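Lectin (Cicer arietinum, PDB 3V6N) is a four-bladed beta-propeller plant albumin of hemopexin fold that agglutinates red blood cells and binds calcium and sodium ions. Local coordinates at residues Lys139-Asp144 against Asn148-Asn153. Numbering follows the deposited sequence.
With SO4 (sulfate ion), chain H.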
ATOM      1  N   LYS A 139      20.178 -13.555  -5.452  1.00 17.98           N
ATOM      2  CA  LYS A 139      19.561 -14.128  -6.662  1.00 17.66           C
ATOM      3  C   LYS A 139      19.150 -13.056  -7.657  1.00 17.28           C
ATOM      4  O   LYS A 139      18.888 -11.916  -7.276  1.00 16.59           O
ATOM      5  CB  LYS A 139      18.293 -14.914  -6.313  1.00 18.16           C
ATOM      6  CG  LYS A 139      18.427 -15.935  -5.209  1.00 19.10           C
ATOM      7  CD  LYS A 139      18.911 -17.286  -5.729  1.00 20.43           C
ATOM      8  CE  LYS A 139      19.248 -18.150  -4.526  1.00 21.73           C
ATOM      9  NZ  LYS A 139      19.024 -19.606  -4.710  1.00 23.69           N
ATOM     10  N   TYR A 140      19.050 -13.434  -8.933  1.00 17.29           N
ATOM     11  CA  TYR A 140      18.571 -12.518  -9.961  1.00 16.60           C
ATOM     12  C   TYR A 140      17.578 -13.207 -10.882  1.00 17.01           C
ATOM     13  O   TYR A 140      17.606 -14.424 -11.033  1.00 17.38           O
ATOM     14  CB  TYR A 140      19.731 -11.880 -10.742  1.00 16.62           C
ATOM     15  CG  TYR A 140      20.277 -12.674 -11.914  1.00 16.97           C
ATOM     16  CD1 TYR A 140      21.175 -13.731 -11.711  1.00 17.36           C
ATOM     17  CD2 TYR A 140      19.933 -12.338 -13.221  1.00 16.85           C
ATOM     18  CE1 TYR A 140      21.689 -14.456 -12.779  1.00 18.22           C
ATOM     19  CE2 TYR A 140      20.436 -13.046 -14.303  1.00 17.66           C
ATOM     20  CZ  TYR A 140      21.315 -14.105 -14.088  1.00 18.50           C
ATOM     21  OH  TYR A 140      21.806 -14.826 -15.173  1.00 19.48           O
ATOM     22  N   ALA A 141      16.704 -12.412 -11.493  1.00 16.34           N
ATOM     23  CA  ALA A 141      15.705 -12.914 -12.408  1.00 16.02           C
ATOM     24  C   ALA A 141      15.748 -12.091 -13.678  1.00 16.04           C
ATOM     25  O   ALA A 141      16.165 -10.920 -13.687  1.00 15.52           O
ATOM     26  CB  ALA A 141      14.323 -12.862 -11.778  1.00 15.75           C
ATOM     27  N   ARG A 142      15.329 -12.712 -14.763  1.00 16.17           N
ATOM     28  CA  ARG A 142      15.374 -12.065 -16.041  1.00 16.89           C
ATOM     29  C   ARG A 142      13.985 -12.217 -16.640  1.00 16.82           C
ATOM     30  O   ARG A 142      13.530 -13.338 -16.849  1.00 17.35           O
ATOM     31  CB  ARG A 142      16.449 -12.722 -16.893  1.00 17.85           C
ATOM     32  CG  ARG A 142      16.624 -12.143 -18.278  1.00 19.28           C
ATOM     33  CD  ARG A 142      17.737 -12.905 -18.994  1.00 20.40           C
ATOM     34  NE  ARG A 142      17.774 -12.557 -20.411  1.00 21.52           N
ATOM     35  CZ  ARG A 142      18.428 -13.250 -21.338  1.00 22.87           C
ATOM     36  NH1 ARG A 142      19.116 -14.338 -21.009  1.00 23.13           N
ATOM     37  NH2 ARG A 142      18.392 -12.849 -22.601  1.00 23.99           N
ATOM     38  N   ILE A 143      13.306 -11.092 -16.865  1.00 16.16           N
ATOM     39  CA  ILE A 143      11.911 -11.095 -17.328  1.00 16.44           C
ATOM     40  C   ILE A 143      11.734 -10.280 -18.594  1.00 16.28           C
ATOM     41  O   ILE A 143      12.585  -9.470 -18.946  1.00 16.26           O
ATOM     42  CB  ILE A 143      10.918 -10.548 -16.264  1.00 16.32           C
ATOM     43  CG1 ILE A 143      11.079  -9.018 -16.093  1.00 16.42           C
ATOM     44  CG2 ILE A 143      11.106 -11.281 -14.943  1.00 16.78           C
ATOM     45  CD1 ILE A 143       9.878  -8.304 -15.499  1.00 16.41           C
ATOM     46  N   ASP A 144      10.622 -10.516 -19.275  1.00 16.75           N
ATOM     47  CA  ASP A 144      10.190  -9.682 -20.389  1.00 17.75           C
ATOM     48  C   ASP A 144       8.964  -8.959 -19.855  1.00 17.76           C
ATOM     49  O   ASP A 144       7.952  -9.603 -19.545  1.00 17.57           O
ATOM     50  CB  ASP A 144       9.847 -10.554 -21.609  1.00 18.30           C
ATOM     51  CG  ASP A 144       9.356  -9.750 -22.811  1.00 19.09           C
ATOM     52  OD1 ASP A 144       8.557  -8.807 -22.670  1.00 19.48           O
ATOM     53  OD2 ASP A 144       9.755 -10.086 -23.931  1.00 20.00           O
ATOM     54  N   ASN A 148       5.158 -10.343 -20.067  1.00 21.25           N
ATOM     55  CA  ASN A 148       4.978 -10.724 -18.666  1.00 21.03           C
ATOM     56  C   ASN A 148       5.480 -12.166 -18.412  1.00 20.75           C
ATOM     57  O   ASN A 148       4.767 -13.017 -17.865  1.00 20.36           O
ATOM     58  CB  ASN A 148       3.514 -10.524 -18.262  1.00 22.51           C
ATOM     59  CG  ASN A 148       3.329 -10.336 -16.777  1.00 24.05           C
ATOM     60  OD1 ASN A 148       4.021  -9.543 -16.148  1.00 27.21           O
ATOM     61  ND2 ASN A 148       2.380 -11.060 -16.205  1.00 25.10           N
ATOM     62  N   ARG A 149       6.716 -12.428 -18.822  1.00 19.59           N
ATOM     63  CA  ARG A 149       7.261 -13.772 -18.756  1.00 19.71           C
ATOM     64  C   ARG A 149       8.640 -13.834 -18.127  1.00 19.74           C
ATOM     65  O   ARG A 149       9.522 -13.040 -18.446  1.00 19.40           O
ATOM     66  CB  ARG A 149       7.344 -14.379 -20.148  1.00 19.65           C
ATOM     67  CG  ARG A 149       6.050 -15.003 -20.646  1.00 20.13           C
ATOM     68  CD  ARG A 149       6.135 -15.279 -22.137  1.00 20.46           C
ATOM     69  NE  ARG A 149       5.150 -16.281 -22.566  1.00 21.25           N
ATOM     70  CZ  ARG A 149       4.988 -16.680 -23.827  1.00 20.82           C
ATOM     71  NH1 ARG A 149       5.731 -16.157 -24.791  1.00 19.82           N
ATOM     72  NH2 ARG A 149       4.073 -17.598 -24.119  1.00 21.32           N
ATOM     73  N   LEU A 150       8.807 -14.813 -17.248  1.00 20.01           N
ATOM     74  CA  LEU A 150      10.111 -15.203 -16.739  1.00 20.80           C
ATOM     75  C   LEU A 150      10.877 -15.921 -17.847  1.00 21.28           C
ATOM     76  O   LEU A 150      10.438 -16.948 -18.341  1.00 21.36           O
ATOM     77  CB  LEU A 150       9.921 -16.091 -15.501  1.00 20.61           C
ATOM     78  CG  LEU A 150      11.108 -16.530 -14.651  1.00 21.17           C
ATOM     79  CD1 LEU A 150      11.611 -15.374 -13.774  1.00 20.18           C
ATOM     80  CD2 LEU A 150      10.656 -17.714 -13.794  1.00 20.87           C
ATOM     81  N   VAL A 151      12.015 -15.360 -18.242  1.00 22.58           N
ATOM     82  CA  VAL A 151      12.772 -15.833 -19.408  1.00 24.01           C
ATOM     83  C   VAL A 151      13.648 -17.064 -19.121  1.00 25.09           C
ATOM     84  O   VAL A 151      13.918 -17.853 -20.031  1.00 25.63           O
ATOM     85  CB  VAL A 151      13.636 -14.698 -20.006  1.00 24.29           C
ATOM     86  CG1 VAL A 151      14.744 -15.260 -20.894  1.00 24.51           C
ATOM     87  CG2 VAL A 151      12.762 -13.710 -20.777  1.00 24.06           C
ATOM     88  N   GLN A 152      14.092 -17.220 -17.873  1.00 24.60           N
ATOM     89  CA  GLN A 152      14.915 -18.367 -17.485  1.00 26.15           C
ATOM     90  C   GLN A 152      14.745 -18.602 -15.981  1.00 25.74           C
ATOM     91  O   GLN A 152      14.196 -17.752 -15.287  1.00 23.76           O
ATOM     92  CB  GLN A 152      16.400 -18.098 -17.824  1.00 26.93           C
ATOM     93  CG  GLN A 152      17.052 -17.018 -16.964  1.00 27.89           C
ATOM     94  CD  GLN A 152      18.304 -16.375 -17.568  1.00 28.98           C
ATOM     95  OE1 GLN A 152      19.130 -15.829 -16.837  1.00 30.51           O
ATOM     96  NE2 GLN A 152      18.441 -16.419 -18.891  1.00 28.52           N
ATOM     97  N   ASN A 153      15.226 -19.733 -15.477  1.00 25.57           N
ATOM     98  CA  ASN A 153      15.244 -19.959 -14.034  1.00 26.05           C
ATOM     99  C   ASN A 153      15.952 -18.860 -13.221  1.00 24.83           C
ATOM    100  O   ASN A 153      16.932 -18.255 -13.674  1.00 23.95           O
ATOM    101  CB  ASN A 153      15.872 -21.317 -13.728  1.00 28.53           C
ATOM    102  CG  ASN A 153      15.035 -22.473 -14.250  1.00 30.91           C
ATOM    103  OD1 ASN A 153      13.875 -22.298 -14.652  1.00 30.69           O
ATOM    104  ND2 ASN A 153      15.627 -23.662 -14.263  1.00 32.45           N
TER
HETATM  105  S   SO4 H 233      22.521 -13.072 -18.262  1.00 21.00           S
HETATM  106  O1  SO4 H 233      23.682 -13.918 -18.615  1.00 26.94           O
HETATM  107  O2  SO4 H 233      21.950 -12.457 -19.470  1.00 22.70           O
HETATM  108  O3  SO4 H 233      21.519 -13.907 -17.591  1.00 23.34           O
HETATM  109  O4  SO4 H 233      23.115 -12.053 -17.386  1.00 25.16           O
HETATM  110  O   HOH W   1      18.088 -15.641 -13.872  1.00 23.40           O
HETATM  111  O   HOH W   2      15.161 -15.462 -14.432  1.00 18.73           O
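The guanidinium of Arg-142 lies between two quite different neighbours: CG1 of Val-151 packs over the rim of one face, a sulfate oxygen lies over the opposite face, and the side-chain amide of Gln-152 comes to the edge with its plane turned 86° from that of the guanidinium. Reach explains the meeting, since Arg-142 sets CG anti to its own N (chi1 -180°) and runs extended as far as NE, a course that the Gln-152 side chain crosses obliquely at the level of Arg-142 CD. NE forms a salt bridge with Glu-131, on the neighbouring strand 131-136. Beside it, the Tyr-140 ring has water 1 above one face, offset toward the rim, and, at its edge and in plane, the sulfate, whose O3 accepts a hydrogen bond from Tyr-140 OH at 2.6 Å; Tyr-133 and Gly-201 also bind this ion, probably a relic of crystallisation.

These side chains sit on the hairpin that joins the third and fourth strands, 139-144 and 149-156, of a propeller blade of the hemopexin type. Beside its turn Asp-144 N donates to Arg-149 O at 2.9 Å and Arg-149 N returns a bond to Asp-144 O, but Asp-144 is matched by two residues, Asn-148 and Arg-149, which makes a G1 beta bulge. Val-151 N then reaches Arg-142 O at 2.9 Å, with 163° at the hydrogen. Beyond this the two chains part briefly, before Tyr-140 pairs with Lys-155, and waters bridge the gap: water 2 accepts from Arg-142 N (2.8 Å) and lies within bonding reach of Gln-152 O, while water 1 sits between the carbonyls of Tyr-140 and Asn-153. Leu-150 CD1 settles against Ala-141 CB at 4.2 Å and, slightly farther off, Ile-143 CG2.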